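Local atomic coordinates of KmHsv2 (Kluyveromyces marxianus, PDB entry 3VU4), a protein that probably binds phosphoinositides as a seven-bladed beta-propeller of the PROPPIN family, related to the autophagy protein Atg18. Residues 70-75 with 124-129; 92-97 with 128-133. All coordinates share one frame; numbering follows the deposited sequence.

Contact 1: residues 70-75 with 124-129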
loop_
_atom_site.group_PDB
_atom_site.type_symbol
_atom_site.label_atom_id
_atom_site.label_comp_id
_atom_site.label_asym_id
_atom_site.label_seq_id
_atom_site.Cartn_x
_atom_site.Cartn_y
_atom_site.Cartn_z
ATOM N N THR A 70 13.081 5.333 12.153
ATOM C CA THR A 70 14.463 5.112 12.555
ATOM C C THR A 70 15.458 5.790 11.616
ATOM O O THR A 70 15.079 6.554 10.727
ATOM C CB THR A 70 14.787 3.620 12.590
ATOM O OG1 THR A 70 14.952 3.136 11.251
ATOM C CG2 THR A 70 13.660 2.859 13.263
ATOM N N ASN A 71 16.739 5.500 11.815
ATOM C CA ASN A 71 17.786 6.082 10.990
ATOM C C ASN A 71 18.165 5.101 9.891
ATOM O O ASN A 71 19.156 5.290 9.194
ATOM C CB ASN A 71 19.014 6.389 11.847
ATOM C CG ASN A 71 18.649 6.991 13.191
ATOM O OD1 ASN A 71 17.828 7.912 13.273
ATOM N ND2 ASN A 71 19.262 6.475 14.260
ATOM N N TYR A 72 17.372 4.047 9.737
ATOM C CA TYR A 72 17.666 3.047 8.724
ATOM C C TYR A 72 16.782 3.114 7.490
ATOM O O TYR A 72 15.578 3.356 7.571
ATOM C CB TYR A 72 17.579 1.646 9.326
ATOM C CG TYR A 72 18.604 1.393 10.402
ATOM C CD1 TYR A 72 19.972 1.402 10.110
ATOM C CD2 TYR A 72 18.212 1.148 11.721
ATOM C CE1 TYR A 72 20.924 1.171 11.106
ATOM C CE2 TYR A 72 19.155 0.918 12.723
ATOM C CZ TYR A 72 20.506 0.931 12.410
ATOM O OH TYR A 72 21.432 0.699 13.402
ATOM N N VAL A 73 17.406 2.896 6.343
ATOM C CA VAL A 73 16.716 2.894 5.072
ATOM C C VAL A 73 17.371 1.780 4.274
ATOM O O VAL A 73 18.480 1.359 4.586
ATOM C CB VAL A 73 16.896 4.234 4.323
ATOM C CG1 VAL A 73 16.326 5.373 5.141
ATOM C CG2 VAL A 73 18.360 4.483 4.049
ATOM N N ALA A 74 16.678 1.290 3.257
ATOM C CA ALA A 74 17.206 0.236 2.417
ATOM C C ALA A 74 17.076 0.717 0.983
ATOM O O ALA A 74 16.110 1.399 0.646
ATOM C CB ALA A 74 16.403 -1.037 2.620
ATOM N N PHE A 75 18.046 0.382 0.141
ATOM C CA PHE A 75 17.974 0.783 -1.257
ATOM C C PHE A 75 18.774 -0.106 -2.197
ATOM O O PHE A 75 19.640 -0.872 -1.772
ATOM C CB PHE A 75 18.399 2.249 -1.424
ATOM C CG PHE A 75 19.761 2.568 -0.874
ATOM C CD1 PHE A 75 20.905 2.011 -1.435
ATOM C CD2 PHE A 75 19.902 3.460 0.188
ATOM C CE1 PHE A 75 22.169 2.342 -0.950
ATOM C CE2 PHE A 75 21.165 3.800 0.682
ATOM C CZ PHE A 75 22.297 3.242 0.111
ATOM N N PHE A 124 15.477 -12.223 5.479
ATOM C CA PHE A 124 16.736 -12.145 6.200
ATOM C C PHE A 124 16.433 -11.510 7.555
ATOM O O PHE A 124 15.330 -11.010 7.777
ATOM C CB PHE A 124 17.749 -11.288 5.434
ATOM C CG PHE A 124 18.121 -11.843 4.090
ATOM C CD1 PHE A 124 17.219 -11.804 3.031
ATOM C CD2 PHE A 124 19.366 -12.425 3.886
ATOM C CE1 PHE A 124 17.556 -12.339 1.786
ATOM C CE2 PHE A 124 19.711 -12.963 2.642
ATOM C CZ PHE A 124 18.804 -12.921 1.594
ATOM N N LYS A 125 17.404 -11.539 8.463
ATOM C CA LYS A 125 17.207 -10.947 9.777
ATOM C C LYS A 125 17.645 -9.502 9.746
ATOM O O LYS A 125 18.659 -9.174 9.136
ATOM C CB LYS A 125 18.028 -11.678 10.838
ATOM C CG LYS A 125 17.980 -10.980 12.193
ATOM C CD LYS A 125 18.905 -11.604 13.226
ATOM C CE LYS A 125 18.788 -10.845 14.544
ATOM N NZ LYS A 125 19.643 -11.400 15.622
ATOM N N PHE A 126 16.885 -8.629 10.391
ATOM C CA PHE A 126 17.283 -7.235 10.420
ATOM C C PHE A 126 18.195 -7.078 11.630
ATOM O O PHE A 126 17.765 -6.700 12.720
ATOM C CB PHE A 126 16.072 -6.305 10.529
ATOM C CG PHE A 126 16.368 -4.886 10.113
ATOM C CD1 PHE A 126 17.302 -4.121 10.808
ATOM C CD2 PHE A 126 15.735 -4.324 9.009
ATOM C CE1 PHE A 126 17.596 -2.822 10.414
ATOM C CE2 PHE A 126 16.024 -3.026 8.608
ATOM C CZ PHE A 126 16.956 -2.274 9.310
ATOM N N GLY A 127 19.465 -7.399 11.412
ATOM C CA GLY A 127 20.470 -7.331 12.454
ATOM C C GLY A 127 21.493 -8.427 12.197
ATOM O O GLY A 127 21.275 -9.296 11.344
ATOM N N ASN A 128 22.604 -8.395 12.926
ATOM C CA ASN A 128 23.657 -9.391 12.759
ATOM C C ASN A 128 23.112 -10.796 13.021
ATOM O O ASN A 128 22.333 -11.002 13.957
ATOM C CB ASN A 128 24.808 -9.088 13.714
ATOM C CG ASN A 128 26.151 -9.494 13.148
ATOM O OD1 ASN A 128 26.455 -10.683 13.018
ATOM N ND2 ASN A 128 26.962 -8.503 12.795
ATOM N N PRO A 129 23.532 -11.786 12.211
ATOM C CA PRO A 129 24.461 -11.691 11.078
ATOM C C PRO A 129 23.850 -11.358 9.704
ATOM O O PRO A 129 24.494 -11.582 8.676
ATOM C CB PRO A 129 25.111 -13.066 11.078
ATOM C CG PRO A 129 23.945 -13.939 11.378
ATOM C CD PRO A 129 23.245 -13.200 12.514
#
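Tyr72 and Phe126 make this contact between neighbouring blades of the propeller, ring against ring, with no hydrogen bond passing between the segments. Strand 120-125 ends at Lys125, whose extended side chain brings NZ within 3.2 Å of Asn128 O, a hydrogen bond that spans the bend in which the chain leaves the strand. Phe126 is the centre of an inverse gamma turn, in which Gly127 N makes a weak bond to Lys125 O. With CG anti to the backbone N (chi1 -161°), the ring of Phe126 is carried across to strand 72-76. There Phe126 CZ meets Tyr72 CB at 4.0 Å, with CB lying at the phenylalanine edge near the ring plane, while Phe126 CE1 comes over one face of the tyrosine. The edge of Phe126 is thus turned toward the face of Tyr72, an offset edge-to-face pair with centroids of the two rings 5.8 Å apart and planes at 65°. Ile85 and Leu108 also pack on Phe126, and the ring of Trp130 meets it. At Gly127 the backbone angles would jam any side chain against Phe126 O, which explains a glycine here. In segment 70-75, Thr70 OG1 accepts from Tyr72 N at 3.0 Å, an ST turn that takes up this N-H just where the strand begins. The result is a small apolar contact at the surface, one of several between the two blades, resting on the phenylalanine edge against the tyrosine face and CB.

Contact 2: residues 92-97 with 128-133. With SO4 (sulfate ion), chain D.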
loop_
_atom_site.group_PDB
_atom_site.type_symbol
_atom_site.label_atom_id
_atom_site.label_comp_id
_atom_site.label_asym_id
_atom_site.label_seq_id
_atom_site.Cartn_x
_atom_site.Cartn_y
_atom_site.Cartn_z
ATOM N N GLN A 92 26.188 5.658 6.652
ATOM C CA GLN A 92 27.040 4.495 6.466
ATOM C C GLN A 92 26.264 3.227 6.162
ATOM O O GLN A 92 25.191 3.001 6.709
ATOM C CB GLN A 92 27.839 4.304 7.747
ATOM C CG GLN A 92 29.186 3.648 7.613
ATOM C CD GLN A 92 29.980 3.808 8.895
ATOM O OE1 GLN A 92 29.592 3.292 9.945
ATOM N NE2 GLN A 92 31.083 4.548 8.822
ATOM N N ASP A 93 26.813 2.400 5.281
ATOM C CA ASP A 93 26.186 1.131 4.936
ATOM C C ASP A 93 26.367 0.262 6.180
ATOM O O ASP A 93 27.490 0.075 6.643
ATOM C CB ASP A 93 26.917 0.498 3.746
ATOM C CG ASP A 93 26.016 0.283 2.540
ATOM O OD1 ASP A 93 25.185 1.168 2.249
ATOM O OD2 ASP A 93 26.154 -0.764 1.870
ATOM N N VAL A 94 25.276 -0.244 6.745
ATOM C CA VAL A 94 25.378 -1.088 7.930
ATOM C C VAL A 94 25.229 -2.543 7.524
ATOM O O VAL A 94 25.277 -3.436 8.365
ATOM C CB VAL A 94 24.281 -0.771 8.966
ATOM C CG1 VAL A 94 22.939 -1.277 8.470
ATOM C CG2 VAL A 94 24.620 -1.421 10.299
ATOM N N SER A 95 25.044 -2.778 6.230
ATOM C CA SER A 95 24.881 -4.134 5.722
ATOM C C SER A 95 24.597 -4.181 4.223
ATOM O O SER A 95 24.125 -3.212 3.629
ATOM C CB SER A 95 23.745 -4.836 6.463
ATOM O OG SER A 95 23.552 -6.140 5.950
ATOM N N ARG A 96 24.902 -5.325 3.623
ATOM C CA ARG A 96 24.677 -5.569 2.206
ATOM C C ARG A 96 24.050 -6.952 2.167
ATOM O O ARG A 96 24.426 -7.825 2.950
ATOM C CB ARG A 96 25.995 -5.616 1.438
ATOM C CG ARG A 96 26.235 -4.507 0.422
ATOM C CD ARG A 96 27.396 -4.913 -0.500
ATOM N NE ARG A 96 28.531 -5.427 0.272
ATOM C CZ ARG A 96 29.509 -6.186 -0.221
ATOM N NH1 ARG A 96 29.507 -6.535 -1.502
ATOM N NH2 ARG A 96 30.492 -6.597 0.570
ATOM N N ILE A 97 23.086 -7.150 1.276
ATOM C CA ILE A 97 22.434 -8.445 1.136
ATOM C C ILE A 97 22.271 -8.664 -0.356
ATOM O O ILE A 97 21.795 -7.780 -1.066
ATOM C CB ILE A 97 21.057 -8.462 1.829
ATOM C CG1 ILE A 97 21.229 -8.215 3.327
ATOM C CG2 ILE A 97 20.379 -9.797 1.602
ATOM C CD1 ILE A 97 19.921 -8.015 4.071
ATOM N N ASN A 128 22.604 -8.395 12.926
ATOM C CA ASN A 128 23.657 -9.391 12.759
ATOM C C ASN A 128 23.112 -10.796 13.021
ATOM O O ASN A 128 22.333 -11.002 13.957
ATOM C CB ASN A 128 24.808 -9.088 13.714
ATOM C CG ASN A 128 26.151 -9.494 13.148
ATOM O OD1 ASN A 128 26.455 -10.683 13.018
ATOM N ND2 ASN A 128 26.962 -8.503 12.795
ATOM N N PRO A 129 23.532 -11.786 12.211
ATOM C CA PRO A 129 24.461 -11.691 11.078
ATOM C C PRO A 129 23.850 -11.358 9.704
ATOM O O PRO A 129 24.494 -11.582 8.676
ATOM C CB PRO A 129 25.111 -13.066 11.078
ATOM C CG PRO A 129 23.945 -13.939 11.378
ATOM C CD PRO A 129 23.245 -13.200 12.514
ATOM N N TRP A 130 22.622 -10.837 9.679
ATOM C CA TRP A 130 21.959 -10.487 8.420
ATOM C C TRP A 130 21.814 -11.689 7.485
ATOM O O TRP A 130 22.142 -11.605 6.300
ATOM C CB TRP A 130 22.741 -9.393 7.684
ATOM C CG TRP A 130 23.064 -8.196 8.518
ATOM C CD1 TRP A 130 24.213 -7.969 9.221
ATOM C CD2 TRP A 130 22.223 -7.055 8.743
ATOM N NE1 TRP A 130 24.141 -6.755 9.869
ATOM C CE2 TRP A 130 22.933 -6.175 9.594
ATOM C CE3 TRP A 130 20.940 -6.692 8.309
ATOM C CZ2 TRP A 130 22.399 -4.952 10.018
ATOM C CZ3 TRP A 130 20.410 -5.474 8.735
ATOM C CH2 TRP A 130 21.141 -4.620 9.581
ATOM N N LYS A 131 21.309 -12.798 8.011
ATOM C CA LYS A 131 21.152 -14.010 7.214
ATOM C C LYS A 131 19.705 -14.497 7.203
ATOM O O LYS A 131 18.876 -14.028 7.983
ATOM C CB LYS A 131 22.057 -15.106 7.777
ATOM C CG LYS A 131 23.476 -14.632 8.096
ATOM C CD LYS A 131 24.464 -14.979 6.990
ATOM C CE LYS A 131 24.746 -16.481 6.962
ATOM N NZ LYS A 131 25.813 -16.847 5.989
ATOM N N ARG A 132 19.411 -15.443 6.317
ATOM C CA ARG A 132 18.069 -16.003 6.192
ATOM C C ARG A 132 17.538 -16.580 7.501
ATOM O O ARG A 132 18.149 -17.476 8.078
ATOM C CB ARG A 132 18.061 -17.125 5.159
ATOM C CG ARG A 132 18.321 -16.740 3.712
ATOM C CD ARG A 132 18.317 -18.029 2.890
ATOM N NE ARG A 132 18.070 -17.853 1.463
ATOM C CZ ARG A 132 18.945 -17.358 0.596
ATOM N NH1 ARG A 132 20.146 -16.977 1.002
ATOM N NH2 ARG A 132 18.622 -17.265 -0.686
ATOM N N ILE A 133 16.394 -16.087 7.960
ATOM C CA ILE A 133 15.794 -16.593 9.186
ATOM C C ILE A 133 14.884 -17.771 8.860
ATOM O O ILE A 133 14.381 -18.444 9.757
ATOM C CB ILE A 133 14.925 -15.534 9.873
ATOM C CG1 ILE A 133 15.714 -14.243 10.053
ATOM C CG2 ILE A 133 14.459 -16.046 11.236
ATOM C CD1 ILE A 133 14.878 -13.116 10.646
HETATM S S SO4 D . 22.324 -17.600 4.116
HETATM O O1 SO4 D . 22.117 -18.671 5.110
HETATM O O2 SO4 D . 21.882 -18.081 2.795
HETATM O O3 SO4 D . 21.548 -16.406 4.502
HETATM O O4 SO4 D . 23.754 -17.249 4.047
#
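Ser95 and Trp130 are where the backbones come nearest, CA to CA 7.5 Å, and no hydrogen bond joins edge strand 92-98 to the loop 128-133. Val94 and Ser95 form a classic beta bulge opposite Ile85. Ser95 CB sits over the six-membered ring of Trp130, 3.5 Å from its centroid and 15° off the normal, a CH-pi contact. The hydroxyl of Ser95, anti to the backbone N (chi1 178°), lies over the same face, with OG 3.2 Å from Trp130 CD2. Val94 crosses the indole at about a right angle and sets CG1 4.0 Å from Trp130 CH2. Asn128 N is above the opposite face, offset toward the rim. Without the indole, as with an alanine here, Ser95 CB and Val94 CG1 would probably lose the surface they rest on, opening a gap between strand and loop. Farther along, a sulfate, probably from the crystallisation liquor, is held by Lys131 NZ to O4 (2.9 Å), by a nearly straight bond from Arg132 N to O3 (3.0 Å), and weakly by Arg132 NH1. Strand and loop thus meet through dispersion and CH-pi contact, while Lys131 and Arg132, the latter salt-bridged to Asp136, form a separate anion-binding spot.

From the N terminus, the chain passes through 70-75 and then 92-97, on the second and outermost strands of one blade, before crossing to the next blade and reaching 124-133. Contact 1 closes the longer loop and contact 2 a shorter one that starts inside it but ends beyond it, so the two cross rather than nest, sharing Asn128 and Pro129. Both join the blade made of strands 63-66, 72-76, 82-87 and 92-98 to the segment between strands 120-125 and 137-139 of its neighbour. A probable hydrogen bond from Lys125 N to Lys131 O (2.9 Å) draws the loop together, and Phe124, near the end of strand 120-125, packs on Ile97 of strand 92-98.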